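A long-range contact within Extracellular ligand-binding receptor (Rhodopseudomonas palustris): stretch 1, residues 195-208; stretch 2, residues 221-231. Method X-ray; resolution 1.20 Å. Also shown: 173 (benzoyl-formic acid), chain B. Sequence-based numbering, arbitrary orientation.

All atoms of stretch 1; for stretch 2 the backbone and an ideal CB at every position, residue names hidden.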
# COMPACT_ATOMS: atom_id res chain seq x y z
N VAL A 195 12.34 16.11 6.12
CA VAL A 195 11.61 15.58 4.98
C VAL A 195 12.46 15.60 3.72
O VAL A 195 13.46 16.32 3.63
CB VAL A 195 10.29 16.36 4.74
CG1 VAL A 195 9.35 16.24 5.94
CG2 VAL A 195 10.56 17.81 4.39
N TYR A 196 12.07 14.79 2.74
CA TYR A 196 12.68 14.81 1.43
C TYR A 196 11.66 14.43 0.38
O TYR A 196 10.63 13.82 0.70
CB TYR A 196 13.92 13.91 1.36
CG TYR A 196 13.73 12.40 1.32
CD1 TYR A 196 14.15 11.66 0.22
CD2 TYR A 196 13.22 11.71 2.42
CE1 TYR A 196 14.04 10.28 0.19
CE2 TYR A 196 13.10 10.32 2.39
CZ TYR A 196 13.52 9.62 1.28
OH TYR A 196 13.41 8.24 1.28
N ALA A 197 11.94 14.80 -0.86
CA ALA A 197 11.08 14.46 -1.98
C ALA A 197 11.53 13.14 -2.58
O ALA A 197 12.71 12.79 -2.54
CB ALA A 197 11.07 15.56 -3.01
N ARG A 198 10.58 12.39 -3.14
CA ARG A 198 10.86 11.00 -3.52
C ARG A 198 12.04 10.83 -4.47
O ARG A 198 12.78 9.84 -4.36
CB ARG A 198 9.61 10.31 -4.09
CG ARG A 198 8.41 10.33 -3.15
CD ARG A 198 7.41 9.20 -3.46
NE ARG A 198 6.24 9.32 -2.59
CZ ARG A 198 5.47 8.32 -2.17
NH1 ARG A 198 5.70 7.07 -2.54
NH2 ARG A 198 4.46 8.60 -1.36
N SER A 199 12.23 11.77 -5.39
CA SER A 199 13.32 11.63 -6.37
C SER A 199 14.63 12.31 -5.98
O SER A 199 15.57 12.31 -6.76
CB SER A 199 12.89 12.12 -7.75
OG SER A 199 11.88 11.28 -8.29
N ASP A 200 14.71 12.87 -4.77
CA ASP A 200 15.91 13.60 -4.39
C ASP A 200 17.18 12.74 -4.49
O ASP A 200 17.18 11.57 -4.13
CB ASP A 200 15.80 14.14 -2.97
CG ASP A 200 14.89 15.35 -2.86
OD1 ASP A 200 14.46 15.89 -3.89
OD2 ASP A 200 14.64 15.77 -1.71
N ALA A 201 18.26 13.36 -4.95
CA ALA A 201 19.55 12.68 -5.07
C ALA A 201 20.31 12.55 -3.74
O ALA A 201 21.15 11.66 -3.58
CB ALA A 201 20.42 13.39 -6.10
N SER A 202 20.02 13.44 -2.80
CA SER A 202 20.76 13.51 -1.54
C SER A 202 19.83 13.87 -0.41
O SER A 202 18.88 14.64 -0.60
CB SER A 202 21.87 14.57 -1.64
OG SER A 202 22.47 14.78 -0.36
N VAL A 203 20.10 13.33 0.78
CA VAL A 203 19.44 13.76 2.00
C VAL A 203 20.49 14.06 3.07
O VAL A 203 20.26 13.89 4.26
CB VAL A 203 18.45 12.70 2.53
CG1 VAL A 203 17.28 12.53 1.57
CG2 VAL A 203 19.16 11.37 2.76
N THR A 204 21.65 14.53 2.63
CA THR A 204 22.77 14.71 3.54
C THR A 204 22.51 15.74 4.64
O THR A 204 22.82 15.49 5.81
CB THR A 204 24.06 15.01 2.77
OG1 THR A 204 24.37 13.87 1.96
CG2 THR A 204 25.22 15.30 3.73
N GLY A 205 21.94 16.88 4.28
CA GLY A 205 21.64 17.90 5.27
C GLY A 205 20.70 17.38 6.34
O GLY A 205 20.91 17.59 7.54
N GLN A 206 19.66 16.68 5.91
CA GLN A 206 18.68 16.12 6.84
C GLN A 206 19.31 15.11 7.78
O GLN A 206 19.06 15.11 8.98
CB GLN A 206 17.55 15.44 6.07
CG GLN A 206 16.73 16.36 5.18
CD GLN A 206 17.19 16.40 3.73
OE1 GLN A 206 18.39 16.44 3.44
NE2 GLN A 206 16.23 16.39 2.82
N VAL A 207 20.13 14.24 7.22
CA VAL A 207 20.77 13.19 8.00
C VAL A 207 21.79 13.77 8.99
O VAL A 207 21.87 13.32 10.13
CB VAL A 207 21.39 12.13 7.07
CG1 VAL A 207 22.43 11.29 7.80
CG2 VAL A 207 20.29 11.26 6.47
N LEU A 208 22.55 14.77 8.56
CA LEU A 208 23.46 15.43 9.50
C LEU A 208 22.69 16.04 10.68
O LEU A 208 23.12 15.93 11.83
CB LEU A 208 24.31 16.49 8.79
CG LEU A 208 25.38 15.92 7.86
CD1 LEU A 208 26.05 17.03 7.06
CD2 LEU A 208 26.42 15.13 8.65
N UNK A 221 10.09 7.36 7.06
CA UNK A 221 8.79 7.16 6.43
C UNK A 221 8.92 7.36 4.92
O UNK A 221 8.87 8.48 4.42
CB UNK A 221 7.75 8.12 7.02
N UNK A 222 9.09 6.25 4.21
CA UNK A 222 9.41 6.27 2.80
C UNK A 222 8.84 5.02 2.12
O UNK A 222 8.20 4.19 2.78
CB UNK A 222 10.92 6.36 2.59
N UNK A 223 9.05 4.89 0.82
CA UNK A 223 8.51 3.75 0.09
C UNK A 223 9.30 3.52 -1.18
O UNK A 223 9.81 4.47 -1.79
CB UNK A 223 7.03 3.96 -0.24
N UNK A 224 9.36 2.26 -1.61
CA UNK A 224 10.07 1.92 -2.82
C UNK A 224 11.57 2.08 -2.69
O UNK A 224 12.12 2.17 -1.59
CB UNK A 224 9.56 2.78 -3.98
N UNK A 225 12.25 2.12 -3.83
CA UNK A 225 13.69 2.25 -3.80
C UNK A 225 14.22 3.56 -3.20
O UNK A 225 15.31 3.56 -2.66
CB UNK A 225 14.22 2.10 -5.23
N UNK A 226 13.44 4.66 -3.25
CA UNK A 226 13.92 5.88 -2.57
C UNK A 226 14.13 5.71 -1.06
O UNK A 226 14.79 6.55 -0.46
CB UNK A 226 12.93 7.02 -2.81
N UNK A 227 13.56 4.67 -0.45
CA UNK A 227 13.72 4.46 0.99
C UNK A 227 15.12 4.01 1.38
O UNK A 227 15.50 4.09 2.56
CB UNK A 227 12.70 3.43 1.48
N UNK A 228 15.89 3.52 0.42
CA UNK A 228 17.25 3.07 0.73
C UNK A 228 18.17 4.24 1.08
O UNK A 228 18.96 4.16 2.02
CB UNK A 228 17.83 2.29 -0.45
N UNK A 229 18.04 5.33 0.34
CA UNK A 229 18.94 6.47 0.47
C UNK A 229 19.13 6.98 1.91
O UNK A 229 20.26 7.07 2.39
CB UNK A 229 18.42 7.61 -0.40
N UNK A 230 18.05 7.32 2.62
CA UNK A 230 18.27 7.81 3.98
C UNK A 230 18.90 6.78 4.92
O UNK A 230 19.67 7.16 5.80
CB UNK A 230 16.94 8.28 4.57
N UNK A 231 18.58 5.50 4.74
CA UNK A 231 19.15 4.48 5.60
C UNK A 231 20.65 4.31 5.34
O UNK A 231 21.45 4.26 6.27
CB UNK A 231 18.42 3.15 5.39
O1B 173 B . 0.89 5.31 -0.30
C1 173 B . 1.99 5.56 -0.73
O1A 173 B . 2.35 6.81 -1.20
C2 173 B . 3.11 4.57 -0.55
O2 173 B . 4.24 4.91 -0.73
C1G 173 B . 2.74 3.16 -0.22
C2D 173 B . 1.60 2.49 -0.99
C2E 173 B . 1.19 1.07 -0.65
C3 173 B . 1.92 0.34 0.48
C1E 173 B . 3.06 1.04 1.24
C1D 173 B . 3.49 2.46 0.89

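At position 221 CA-to-CB points sideways and no atom of stretch 1 lies within 5.5 Å of the ideal CB, so stretch 1 sets no preference; the residue is Ala-221.

Position 222 is more informative. Its CB also points sideways, but the ideal CB lies 3.4 Å from OH of Tyr-196, a group able both to give and to accept a hydrogen bond. A short polar side chain, serine or threonine for example, would suit. The residue is Ser-222, whose chi1 of -176° (t) brings OG to 2.8 Å from Tyr-196 OH, and OG is the donor. The tyrosine hydroxyl in turn donates to the backbone O of residue 226, at 2.8 Å from OH to that O, an acceptor near the plane of the ring at its edge.

At 223 the ideal CB lies 4.1 Å from Arg-198 NH1, and the ligand sits close by. A small side chain would fit beside the guanidinium without displacing the ligand. Ala-223 is found, with CB 3.0 Å from O2 of benzoyl-formic acid. A water joins the two stretches here, accepting from Arg-198 NH1 at 3.0 Å and donating to Ala-223 O at 2.9 Å.

Position 224 has a phi of 69°, which by itself favours glycine, and Gly-224 is there. Position 225 is out of reach of stretch 1, leaving many side chains possible; it is Thr-225.

The CB of 226 points toward stretch 1, with the ideal CB a tight 3.2 Å from Arg-198 O. A compact side chain is indicated, and a phi of -60° also permits proline. In Pro-226 the deposited CB packs 3.3 Å from Arg-198 O.

Positions 227 and 228 direct their CBs away, so stretch 1 asks little of either; they are Ala-227 and Val-228.

At 229 CB points toward stretch 1, but the ideal CB is still 5.0 Å from Val-203 CG2, leaving space for a longer apolar chain such as leucine or methionine. Leu-229 (t, p) fills it: CG lies 3.9 Å from Val-203 CG2, and CD2 reaches 3.6 Å from Asp-200 O.

The CB of 230 points sideways, 4.2 Å from Val-203 CG2, where a modest apolar group would suit. The ring of Pro-230 places CD 3.9 Å from Tyr-196 CZ and CB 4.3 Å from Val-203 CG2.

Position 231 points away and is unconstrained by stretch 1; Gln-231 finds its partners elsewhere in the structure.

Stretch 2 221-231: ASAGTPAVLPQ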
# COMPACT_ATOMS: atom_id res chain seq x y z
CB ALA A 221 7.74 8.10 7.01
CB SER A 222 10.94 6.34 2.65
OG SER A 222 11.33 6.44 1.29
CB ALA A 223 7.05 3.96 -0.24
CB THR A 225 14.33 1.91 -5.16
OG1 THR A 225 13.67 2.63 -6.20
CG2 THR A 225 14.20 0.42 -5.44
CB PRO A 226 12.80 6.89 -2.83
CG PRO A 226 12.25 6.48 -4.15
CD PRO A 226 12.27 4.96 -4.10
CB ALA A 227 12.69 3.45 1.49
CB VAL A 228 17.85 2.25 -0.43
CG1 VAL A 228 19.32 1.96 -0.18
CG2 VAL A 228 17.07 0.95 -0.62
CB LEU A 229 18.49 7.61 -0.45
CG LEU A 229 19.22 8.94 -0.33
CD1 LEU A 229 20.70 8.77 -0.64
CD2 LEU A 229 18.59 9.98 -1.25
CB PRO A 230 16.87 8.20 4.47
CG PRO A 230 15.92 7.49 3.53
CD PRO A 230 16.63 7.42 2.22
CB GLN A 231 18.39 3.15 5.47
CG GLN A 231 18.94 2.07 6.38
CD GLN A 231 17.87 1.17 6.97
OE1 GLN A 231 16.70 1.24 6.61
NE2 GLN A 231 18.29 0.32 7.90
O HOH W 1 8.19 5.86 -3.77
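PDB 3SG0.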